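Local atomic coordinates of mersacidin decarboxylase (Bacillus sp., PDB entry 1P3Y), a protein that catalyses the oxidative decarboxylation of the C-terminal cysteine of mersacidin to an aminoenethiol, using FAD, during biosynthesis of this lantibiotic. Residues L11-C16 and C86-T91; R39-K44 and N105-T110; I119-M124 and L177-K182. All coordinates share one frame; numbering follows the deposited sequence.

Contact 1 of 3, residues L11-C16 and C86-T91. With FAD (flavin-adenine dinucleotide), chain B.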
# COMPACT_ATOMS: atom_id res chain seq x y z
N LEU A 11 -36.84 0.54 13.80
CA LEU A 11 -36.84 0.11 12.41
C LEU A 11 -35.45 -0.05 11.81
O LEU A 11 -34.60 0.86 11.88
CB LEU A 11 -37.63 1.10 11.55
CG LEU A 11 -37.58 0.82 10.06
CD1 LEU A 11 -38.25 -0.53 9.77
CD2 LEU A 11 -38.28 1.96 9.30
N LEU A 12 -35.21 -1.21 11.21
CA LEU A 12 -33.95 -1.50 10.55
C LEU A 12 -34.24 -1.62 9.06
O LEU A 12 -35.09 -2.40 8.63
CB LEU A 12 -33.34 -2.81 11.06
CG LEU A 12 -32.04 -3.23 10.36
CD1 LEU A 12 -30.99 -2.13 10.55
CD2 LEU A 12 -31.54 -4.57 10.91
N ILE A 13 -33.53 -0.83 8.28
CA ILE A 13 -33.69 -0.87 6.84
C ILE A 13 -32.43 -1.44 6.17
O ILE A 13 -31.32 -0.90 6.34
CB ILE A 13 -33.99 0.52 6.31
CG1 ILE A 13 -35.41 0.89 6.74
CG2 ILE A 13 -33.85 0.56 4.79
CD1 ILE A 13 -35.65 2.39 6.75
N GLY A 14 -32.60 -2.54 5.44
CA GLY A 14 -31.49 -3.15 4.74
C GLY A 14 -31.49 -2.65 3.31
O GLY A 14 -32.47 -2.82 2.61
N ILE A 15 -30.39 -2.04 2.88
CA ILE A 15 -30.31 -1.53 1.51
C ILE A 15 -29.46 -2.44 0.62
O ILE A 15 -28.33 -2.78 0.99
CB ILE A 15 -29.69 -0.12 1.51
CG1 ILE A 15 -30.47 0.80 2.46
CG2 ILE A 15 -29.68 0.44 0.12
CD1 ILE A 15 -29.87 2.17 2.58
N CYS A 16 -29.98 -2.82 -0.54
CA CYS A 16 -29.24 -3.69 -1.46
C CYS A 16 -28.81 -2.94 -2.71
O CYS A 16 -29.16 -1.78 -2.90
CB CYS A 16 -30.05 -4.91 -1.87
SG CYS A 16 -30.48 -6.03 -0.50
N CYS A 86 -37.03 -4.22 7.46
CA CYS A 86 -37.54 -4.04 6.13
C CYS A 86 -36.37 -3.84 5.16
O CYS A 86 -35.51 -2.99 5.37
CB CYS A 86 -38.49 -2.83 6.16
SG CYS A 86 -38.92 -2.20 4.56
N ILE A 87 -36.35 -4.65 4.11
CA ILE A 87 -35.30 -4.54 3.11
C ILE A 87 -35.81 -3.80 1.87
O ILE A 87 -36.64 -4.31 1.12
CB ILE A 87 -34.79 -5.94 2.70
CG1 ILE A 87 -34.15 -6.62 3.92
CG2 ILE A 87 -33.78 -5.81 1.51
CD1 ILE A 87 -33.68 -8.06 3.68
N ILE A 88 -35.31 -2.58 1.68
CA ILE A 88 -35.68 -1.76 0.54
C ILE A 88 -34.49 -0.91 0.07
O ILE A 88 -33.95 -0.09 0.82
CB ILE A 88 -36.89 -0.83 0.90
CG1 ILE A 88 -37.20 0.10 -0.29
CG2 ILE A 88 -36.60 0.01 2.17
CD1 ILE A 88 -38.47 0.91 -0.13
N PRO A 89 -34.06 -1.09 -1.17
CA PRO A 89 -34.63 -2.04 -2.12
C PRO A 89 -34.00 -3.41 -1.96
O PRO A 89 -32.86 -3.52 -1.50
CB PRO A 89 -34.31 -1.41 -3.47
CG PRO A 89 -32.98 -0.77 -3.21
CD PRO A 89 -33.16 -0.14 -1.84
N ALA A 90 -34.74 -4.43 -2.38
CA ALA A 90 -34.31 -5.82 -2.33
C ALA A 90 -33.95 -6.26 -3.74
O ALA A 90 -34.69 -5.99 -4.67
CB ALA A 90 -35.44 -6.67 -1.80
N THR A 91 -32.80 -6.93 -3.90
CA THR A 91 -32.35 -7.42 -5.20
C THR A 91 -32.84 -8.85 -5.46
O THR A 91 -33.27 -9.57 -4.54
CB THR A 91 -30.81 -7.49 -5.27
OG1 THR A 91 -30.33 -8.18 -4.11
CG2 THR A 91 -30.17 -6.10 -5.35
PA FAD B . -23.81 -7.95 -2.64
O1A FAD B . -23.54 -6.46 -2.81
O2A FAD B . -23.48 -8.59 -1.31
O5B FAD B . -23.04 -8.83 -3.79
C5B FAD B . -22.50 -8.27 -5.02
C4B FAD B . -21.01 -7.98 -4.92
O4B FAD B . -20.63 -7.88 -3.55
C3B FAD B . -20.10 -9.07 -5.50
O3B FAD B . -19.39 -8.44 -6.56
C2B FAD B . -19.27 -9.51 -4.33
O2B FAD B . -17.96 -9.97 -4.53
C1B FAD B . -19.30 -8.30 -3.40
N9A FAD B . -19.11 -8.49 -1.93
C8A FAD B . -19.96 -9.10 -0.91
N7A FAD B . -19.45 -9.09 0.31
C5A FAD B . -18.18 -8.45 0.16
C6A FAD B . -17.10 -8.12 1.07
N6A FAD B . -17.15 -8.40 2.38
N1A FAD B . -15.93 -7.49 0.54
C2A FAD B . -15.82 -7.19 -0.80
N3A FAD B . -16.83 -7.46 -1.76
C4A FAD B . -17.98 -8.12 -1.13
N1 FAD B . -29.89 -6.36 -9.05
C2 FAD B . -31.25 -6.40 -8.74
O2 FAD B . -31.80 -7.50 -8.45
N3 FAD B . -31.99 -5.21 -8.76
C4 FAD B . -31.46 -3.90 -9.08
O4 FAD B . -32.24 -2.87 -9.08
C4X FAD B . -30.10 -3.89 -9.37
N5 FAD B . -29.52 -2.61 -9.66
C5X FAD B . -28.12 -2.56 -9.93
C6 FAD B . -27.49 -1.31 -10.23
C7 FAD B . -26.07 -1.18 -10.51
C7M FAD B . -25.49 0.24 -10.81
C8 FAD B . -25.24 -2.41 -10.48
C8M FAD B . -23.75 -2.42 -10.73
C9 FAD B . -25.81 -3.66 -10.19
C9A FAD B . -27.23 -3.79 -9.91
N10 FAD B . -27.96 -5.07 -9.60
C10 FAD B . -29.34 -5.12 -9.34
C1' FAD B . -27.18 -6.27 -9.57
C2' FAD B . -26.78 -6.79 -8.24
O2' FAD B . -25.95 -5.74 -7.57
C3' FAD B . -25.95 -8.02 -8.37
O3' FAD B . -26.75 -9.19 -8.65
C4' FAD B . -25.09 -8.35 -7.12
O4' FAD B . -24.29 -9.54 -7.43
C5' FAD B . -25.88 -8.65 -5.86
O5' FAD B . -26.17 -7.44 -5.15
P FAD B . -26.57 -7.45 -3.62
O1P FAD B . -26.79 -6.04 -3.25
O2P FAD B . -27.73 -8.39 -3.43
O3P FAD B . -25.34 -8.21 -2.89
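C16 CB and the methyl CG2 of T91 touch at 3.7 Å beside the flavin. The same methyl lies over the face of the flavin ring system, with T91 CG2 3.6 Å from FAD C2. A second flat group, the ring of P89, follows a cis peptide bond and meets I15 through its CD atom, 4.0 Å from I15 CG2, the two side chains crossing obliquely. The peptide groups pair as in a parallel sheet, C86 N donating to L12 O (2.9 Å) and G14 N to C86 O (2.9 Å), while the bond from I88 N to G14 O is weak. On one face of the sheet I13 and I88 lie side by side, CG2 to CG2, covered by helix 25-31. On the other, I87 CG2 rests 3.9 Å from C16 SG, against V107 of helix 106-113. Further on, C16 N donates to P89 O at 3.1 Å. T91 OG1, set between backbone N and carbonyl carbon (chi1 49°), donates to FAD O2P (2.7 Å) and caps I94 N. One hydroxyl thus couples a helix start to a phosphate, whose negative charge the positive end of the helix dipole probably helps to offset.

Contact 2 of 3, residues R39-K44 and N105-T110; sequences RVVMTK and NLVATT. With FAD (flavin-adenine dinucleotide), chain B.
Apolar contacts carry the direct meeting of V41 and T43 with helix 106-110. V41 CG2, anti to the backbone N, lies 3.7 Å from L106 CD2, the two side chains crossing at a slant. Further along the chain, the methyl CG2 of T43 comes 3.5 Å from V107 CG2, a methyl that also touches V41 O. Strand and helix axes approach to 8.4 Å at 117°, a steep crossing in which L106 and V107, on the first turn of the helix, do most of the touching.

Water supplies a polar bridge: one molecule donates to M42 O (2.6 Å) and accepts from V107 N, an amide of the first helical turn. Here strand 37-42 of a Rossmann-like sheet passes through T43, the N-cap, directly into helix 44-49, at the FAD diphosphate. Other hydrogen bonds hold the FAD and cap the helix. The flavin-side phosphate is held from 39-44, T43 OG1 donating to FAD O1P at 2.9 Å, and the adenosine-side one from 105-110, N105 ND2 donating to FAD O2A at 2.9 Å. N105 is also the N-cap of its own helix: its OD1 accepts from A108 N at 3.0 Å, nearly in line with the side-chain C=O (171°), which fixes the amide with its NH2 turned to the cofactor. K44 CG packs 3.5 Å from FAD N3A, while K44 NZ forms a salt bridge with D48.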
# COMPACT_ATOMS: atom_id res chain seq x y z
N ARG A 39 -32.34 2.65 11.80
CA ARG A 39 -30.95 2.36 11.47
C ARG A 39 -30.90 1.64 10.12
O ARG A 39 -31.92 1.13 9.64
CB ARG A 39 -30.30 1.48 12.54
CG ARG A 39 -29.99 2.24 13.80
CD ARG A 39 -29.45 1.33 14.88
NE ARG A 39 -29.27 2.06 16.13
CZ ARG A 39 -28.96 1.50 17.29
NH1 ARG A 39 -28.78 0.18 17.39
NH2 ARG A 39 -28.84 2.26 18.37
N VAL A 40 -29.72 1.59 9.53
CA VAL A 40 -29.56 0.94 8.25
C VAL A 40 -28.44 -0.09 8.25
O VAL A 40 -27.46 0.03 8.98
CB VAL A 40 -29.29 2.00 7.17
CG1 VAL A 40 -28.87 1.35 5.86
CG2 VAL A 40 -30.54 2.85 6.97
N VAL A 41 -28.61 -1.12 7.43
CA VAL A 41 -27.61 -2.16 7.22
C VAL A 41 -27.55 -2.26 5.67
O VAL A 41 -28.58 -2.41 4.99
CB VAL A 41 -28.04 -3.53 7.87
CG1 VAL A 41 -29.38 -4.03 7.28
CG2 VAL A 41 -26.92 -4.57 7.67
N MET A 42 -26.34 -2.16 5.11
CA MET A 42 -26.16 -2.18 3.65
C MET A 42 -25.34 -3.35 3.11
O MET A 42 -24.59 -3.99 3.83
CB MET A 42 -25.47 -0.89 3.21
CG MET A 42 -25.98 0.40 3.89
SD MET A 42 -25.17 1.93 3.26
CE MET A 42 -25.54 1.83 1.45
N THR A 43 -25.50 -3.62 1.83
CA THR A 43 -24.71 -4.65 1.17
C THR A 43 -23.59 -3.86 0.47
O THR A 43 -23.69 -2.63 0.27
CB THR A 43 -25.49 -5.40 0.04
OG1 THR A 43 -25.82 -4.48 -1.01
CG2 THR A 43 -26.75 -6.02 0.56
N LYS A 44 -22.54 -4.57 0.09
CA LYS A 44 -21.38 -4.00 -0.58
C LYS A 44 -21.76 -3.20 -1.84
O LYS A 44 -21.28 -2.07 -2.04
CB LYS A 44 -20.41 -5.15 -0.93
CG LYS A 44 -19.05 -4.73 -1.47
CD LYS A 44 -19.05 -4.54 -2.99
CE LYS A 44 -17.64 -4.26 -3.53
NZ LYS A 44 -16.99 -3.08 -2.84
N ASN A 105 -24.01 -12.28 3.17
CA ASN A 105 -23.75 -10.90 3.57
C ASN A 105 -24.61 -10.62 4.79
O ASN A 105 -25.51 -11.42 5.12
CB ASN A 105 -24.00 -9.87 2.46
CG ASN A 105 -25.37 -9.99 1.81
OD1 ASN A 105 -26.39 -10.23 2.47
ND2 ASN A 105 -25.40 -9.80 0.49
N LEU A 106 -24.32 -9.51 5.45
CA LEU A 106 -25.02 -9.17 6.67
C LEU A 106 -26.53 -9.00 6.45
O LEU A 106 -27.33 -9.44 7.29
CB LEU A 106 -24.37 -7.93 7.30
CG LEU A 106 -24.78 -7.47 8.71
CD1 LEU A 106 -24.56 -8.56 9.74
CD2 LEU A 106 -23.98 -6.24 9.06
N VAL A 107 -26.93 -8.41 5.33
CA VAL A 107 -28.36 -8.20 5.04
C VAL A 107 -29.15 -9.51 5.07
O VAL A 107 -30.19 -9.61 5.72
CB VAL A 107 -28.55 -7.49 3.67
CG1 VAL A 107 -30.03 -7.52 3.25
CG2 VAL A 107 -28.06 -6.02 3.77
N ALA A 108 -28.64 -10.52 4.38
CA ALA A 108 -29.28 -11.82 4.33
C ALA A 108 -29.19 -12.56 5.67
O ALA A 108 -30.09 -13.31 6.05
CB ALA A 108 -28.66 -12.68 3.21
N THR A 109 -28.09 -12.37 6.38
CA THR A 109 -27.88 -13.04 7.65
C THR A 109 -28.86 -12.49 8.69
O THR A 109 -29.46 -13.22 9.49
CB THR A 109 -26.42 -12.82 8.16
OG1 THR A 109 -25.49 -13.35 7.20
CG2 THR A 109 -26.19 -13.54 9.50
N THR A 110 -29.03 -11.18 8.67
CA THR A 110 -29.92 -10.53 9.60
C THR A 110 -31.33 -11.07 9.47
O THR A 110 -32.05 -11.19 10.47
CB THR A 110 -29.89 -9.02 9.39
OG1 THR A 110 -28.54 -8.56 9.61
CG2 THR A 110 -30.85 -8.31 10.36
PA FAD B . -23.81 -7.95 -2.64
O1A FAD B . -23.54 -6.46 -2.81
O2A FAD B . -23.48 -8.59 -1.31
O5B FAD B . -23.04 -8.83 -3.79
C5B FAD B . -22.50 -8.27 -5.02
C4B FAD B . -21.01 -7.98 -4.92
O4B FAD B . -20.63 -7.88 -3.55
C3B FAD B . -20.10 -9.07 -5.50
O3B FAD B . -19.39 -8.44 -6.56
C2B FAD B . -19.27 -9.51 -4.33
O2B FAD B . -17.96 -9.97 -4.53
C1B FAD B . -19.30 -8.30 -3.40
N9A FAD B . -19.11 -8.49 -1.93
C8A FAD B . -19.96 -9.10 -0.91
N7A FAD B . -19.45 -9.09 0.31
C5A FAD B . -18.18 -8.45 0.16
C6A FAD B . -17.10 -8.12 1.07
N6A FAD B . -17.15 -8.40 2.38
N1A FAD B . -15.93 -7.49 0.54
C2A FAD B . -15.82 -7.19 -0.80
N3A FAD B . -16.83 -7.46 -1.76
C4A FAD B . -17.98 -8.12 -1.13
N1 FAD B . -29.89 -6.36 -9.05
C2 FAD B . -31.25 -6.40 -8.74
O2 FAD B . -31.80 -7.50 -8.45
N3 FAD B . -31.99 -5.21 -8.76
C4 FAD B . -31.46 -3.90 -9.08
O4 FAD B . -32.24 -2.87 -9.08
C4X FAD B . -30.10 -3.89 -9.37
N5 FAD B . -29.52 -2.61 -9.66
C5X FAD B . -28.12 -2.56 -9.93
C6 FAD B . -27.49 -1.31 -10.23
C7 FAD B . -26.07 -1.18 -10.51
C7M FAD B . -25.49 0.24 -10.81
C8 FAD B . -25.24 -2.41 -10.48
C8M FAD B . -23.75 -2.42 -10.73
C9 FAD B . -25.81 -3.66 -10.19
C9A FAD B . -27.23 -3.79 -9.91
N10 FAD B . -27.96 -5.07 -9.60
C10 FAD B . -29.34 -5.12 -9.34
C1' FAD B . -27.18 -6.27 -9.57
C2' FAD B . -26.78 -6.79 -8.24
O2' FAD B . -25.95 -5.74 -7.57
C3' FAD B . -25.95 -8.02 -8.37
O3' FAD B . -26.75 -9.19 -8.65
C4' FAD B . -25.09 -8.35 -7.12
O4' FAD B . -24.29 -9.54 -7.43
C5' FAD B . -25.88 -8.65 -5.86
O5' FAD B . -26.17 -7.44 -5.15
P FAD B . -26.57 -7.45 -3.62
O1P FAD B . -26.79 -6.04 -3.25
O2P FAD B . -27.73 -8.39 -3.43
O3P FAD B . -25.34 -8.21 -2.89
O HOH W 1 -24.73 -6.62 3.76

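Contact 3 of 3, residues I119-M124 and L177-K182; sequences IFFPNM and LLAIEK. With FAD (flavin-adenine dinucleotide), chain B.
Strand 119-122 of the parallel sheet is covered on one face by the C-terminal helix 173-183, through I119 and F121 on the strand and A179 and I180 on the helix. The short axes lie 10.0 Å apart and run nearly antiparallel, at 152°. I180 makes its contacts through a single atom, CD1, which rests against both strand side chains where they adjoin, 3.6 Å from I119 CD1 and 3.5 Å from F121 CE1. CD1 meets the F121 ring at its edge, near the plane; the I180 side chain crosses those of I119 and F121 at about a right angle. CD1 is bent back from the extended position about CB-CG1 (chi2 -61°), which brings it to I119 and F121. A179 adds a smaller surface, its CB 4.1 Å from F121 CZ, and I119 CD1 also lies 4.0 Å from the backbone A179 O. Strand alternation divides the phenylalanines: F121 faces the helix, while F120 turns to the other side of the sheet, against helix 92-99. C86 of the adjacent strand touches I119, F121 and I180, extending the same apolar layer.

Beyond the strand the chain enters the flavin pocket. N123 O accepts from FAD N3 at 2.8 Å (N-H...O 153°), and M124 CB lies 3.5 Å from the same nitrogen. The layering and the site are those of the Rossmann-like fold, which this HFCD-family flavoprotein uses for FAD.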
# COMPACT_ATOMS: atom_id res chain seq x y z
N ILE A 119 -40.06 -7.82 5.88
CA ILE A 119 -40.85 -7.33 4.76
C ILE A 119 -39.87 -6.87 3.68
O ILE A 119 -38.98 -6.06 3.95
CB ILE A 119 -41.78 -6.15 5.17
CG1 ILE A 119 -42.27 -5.42 3.92
CG2 ILE A 119 -41.06 -5.19 6.08
CD1 ILE A 119 -43.22 -4.30 4.20
N PHE A 120 -40.04 -7.39 2.46
CA PHE A 120 -39.19 -7.07 1.32
C PHE A 120 -39.83 -6.13 0.30
O PHE A 120 -41.02 -6.25 0.01
CB PHE A 120 -38.82 -8.33 0.54
CG PHE A 120 -38.01 -9.31 1.32
CD1 PHE A 120 -38.62 -10.11 2.29
CD2 PHE A 120 -36.64 -9.43 1.09
CE1 PHE A 120 -37.86 -11.04 3.01
CE2 PHE A 120 -35.87 -10.34 1.80
CZ PHE A 120 -36.48 -11.15 2.76
N PHE A 121 -39.04 -5.22 -0.24
CA PHE A 121 -39.52 -4.31 -1.28
C PHE A 121 -38.65 -4.51 -2.52
O PHE A 121 -37.76 -3.72 -2.80
CB PHE A 121 -39.41 -2.85 -0.83
CG PHE A 121 -40.46 -2.44 0.16
CD1 PHE A 121 -40.33 -2.78 1.51
CD2 PHE A 121 -41.55 -1.67 -0.25
CE1 PHE A 121 -41.28 -2.35 2.44
CE2 PHE A 121 -42.50 -1.24 0.67
CZ PHE A 121 -42.37 -1.58 2.03
N PRO A 122 -38.89 -5.60 -3.27
CA PRO A 122 -38.11 -5.89 -4.48
C PRO A 122 -38.06 -4.75 -5.49
O PRO A 122 -38.98 -3.95 -5.59
CB PRO A 122 -38.80 -7.13 -5.05
CG PRO A 122 -39.29 -7.81 -3.84
CD PRO A 122 -39.85 -6.68 -3.01
N ASN A 123 -36.97 -4.73 -6.25
CA ASN A 123 -36.74 -3.72 -7.27
C ASN A 123 -35.66 -4.28 -8.19
O ASN A 123 -34.57 -4.63 -7.75
CB ASN A 123 -36.28 -2.41 -6.62
CG ASN A 123 -35.91 -1.36 -7.63
OD1 ASN A 123 -34.81 -1.37 -8.15
ND2 ASN A 123 -36.84 -0.46 -7.92
N MET A 124 -35.97 -4.39 -9.47
CA MET A 124 -35.03 -4.94 -10.42
C MET A 124 -35.51 -4.66 -11.83
O MET A 124 -36.60 -4.12 -12.04
CB MET A 124 -34.89 -6.45 -10.23
CG MET A 124 -36.19 -7.23 -10.50
SD MET A 124 -36.13 -8.88 -9.76
CE MET A 124 -36.61 -8.51 -8.08
N LEU A 177 -44.76 3.19 3.81
CA LEU A 177 -45.00 3.29 5.24
C LEU A 177 -46.24 2.47 5.61
O LEU A 177 -46.23 1.69 6.57
CB LEU A 177 -45.21 4.76 5.65
CG LEU A 177 -45.70 5.04 7.08
CD1 LEU A 177 -44.83 4.33 8.11
CD2 LEU A 177 -45.70 6.56 7.31
N LEU A 178 -47.31 2.64 4.83
CA LEU A 178 -48.55 1.91 5.06
C LEU A 178 -48.30 0.41 5.01
O LEU A 178 -48.78 -0.35 5.87
CB LEU A 178 -49.60 2.32 4.03
CG LEU A 178 -50.00 3.81 4.03
CD1 LEU A 178 -51.00 4.06 2.91
CD2 LEU A 178 -50.59 4.20 5.38
N ALA A 179 -47.55 -0.03 4.00
CA ALA A 179 -47.24 -1.45 3.86
C ALA A 179 -46.49 -1.93 5.11
O ALA A 179 -46.72 -3.05 5.58
CB ALA A 179 -46.41 -1.68 2.61
N ILE A 180 -45.62 -1.10 5.66
CA ILE A 180 -44.89 -1.49 6.86
C ILE A 180 -45.89 -1.67 8.01
O ILE A 180 -45.85 -2.69 8.72
CB ILE A 180 -43.85 -0.42 7.30
CG1 ILE A 180 -42.89 -0.08 6.16
CG2 ILE A 180 -43.05 -0.93 8.51
CD1 ILE A 180 -42.10 -1.23 5.69
N GLU A 181 -46.78 -0.69 8.18
CA GLU A 181 -47.78 -0.73 9.25
C GLU A 181 -48.69 -1.95 9.15
O GLU A 181 -48.96 -2.63 10.15
CB GLU A 181 -48.62 0.55 9.25
CG GLU A 181 -49.53 0.67 10.48
CD GLU A 181 -51.00 0.44 10.17
OE1 GLU A 181 -51.81 0.29 11.13
OE2 GLU A 181 -51.35 0.41 8.97
N LYS A 182 -49.17 -2.22 7.95
CA LYS A 182 -50.04 -3.37 7.75
C LYS A 182 -49.32 -4.68 8.12
O LYS A 182 -49.88 -5.52 8.82
CB LYS A 182 -50.49 -3.42 6.28
CG LYS A 182 -51.38 -4.58 5.93
CD LYS A 182 -51.93 -4.40 4.52
CE LYS A 182 -52.86 -5.55 4.12
NZ LYS A 182 -52.23 -6.90 4.32
PA FAD B . -23.81 -7.95 -2.64
O1A FAD B . -23.54 -6.46 -2.81
O2A FAD B . -23.48 -8.59 -1.31
O5B FAD B . -23.04 -8.83 -3.79
C5B FAD B . -22.50 -8.27 -5.02
C4B FAD B . -21.01 -7.98 -4.92
O4B FAD B . -20.63 -7.88 -3.55
C3B FAD B . -20.10 -9.07 -5.50
O3B FAD B . -19.39 -8.44 -6.56
C2B FAD B . -19.27 -9.51 -4.33
O2B FAD B . -17.96 -9.97 -4.53
C1B FAD B . -19.30 -8.30 -3.40
N9A FAD B . -19.11 -8.49 -1.93
C8A FAD B . -19.96 -9.10 -0.91
N7A FAD B . -19.45 -9.09 0.31
C5A FAD B . -18.18 -8.45 0.16
C6A FAD B . -17.10 -8.12 1.07
N6A FAD B . -17.15 -8.40 2.38
N1A FAD B . -15.93 -7.49 0.54
C2A FAD B . -15.82 -7.19 -0.80
N3A FAD B . -16.83 -7.46 -1.76
C4A FAD B . -17.98 -8.12 -1.13
N1 FAD B . -29.89 -6.36 -9.05
C2 FAD B . -31.25 -6.40 -8.74
O2 FAD B . -31.80 -7.50 -8.45
N3 FAD B . -31.99 -5.21 -8.76
C4 FAD B . -31.46 -3.90 -9.08
O4 FAD B . -32.24 -2.87 -9.08
C4X FAD B . -30.10 -3.89 -9.37
N5 FAD B . -29.52 -2.61 -9.66
C5X FAD B . -28.12 -2.56 -9.93
C6 FAD B . -27.49 -1.31 -10.23
C7 FAD B . -26.07 -1.18 -10.51
C7M FAD B . -25.49 0.24 -10.81
C8 FAD B . -25.24 -2.41 -10.48
C8M FAD B . -23.75 -2.42 -10.73
C9 FAD B . -25.81 -3.66 -10.19
C9A FAD B . -27.23 -3.79 -9.91
N10 FAD B . -27.96 -5.07 -9.60
C10 FAD B . -29.34 -5.12 -9.34
C1' FAD B . -27.18 -6.27 -9.57
C2' FAD B . -26.78 -6.79 -8.24
O2' FAD B . -25.95 -5.74 -7.57
C3' FAD B . -25.95 -8.02 -8.37
O3' FAD B . -26.75 -9.19 -8.65
C4' FAD B . -25.09 -8.35 -7.12
O4' FAD B . -24.29 -9.54 -7.43
C5' FAD B . -25.88 -8.65 -5.86
O5' FAD B . -26.17 -7.44 -5.15
P FAD B . -26.57 -7.45 -3.62
O1P FAD B . -26.79 -6.04 -3.25
O2P FAD B . -27.73 -8.39 -3.43
O3P FAD B . -25.34 -8.21 -2.89

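All three contacts share one parallel sheet, in the order 37-42, 10-15, 84-90, 119-122, so contact 1 is central. Contact 2 joins it through I13 N to R39 O (2.9 Å) and I15 N to V41 O (2.8 Å); contact 3 joins it through F121 N to I87 O (2.9 Å). The centres of contacts 2 and 3 lie about 16 Å apart, on opposite sides of the chain's centre, without touching. Yet all three reach one FAD, contact 2 at both phosphates and the adenine, contact 1 at a phosphate and the flavin, contact 3 at the flavin. Active-site H75 lies closest to contact 2, its side chain about 4 Å from that of L106.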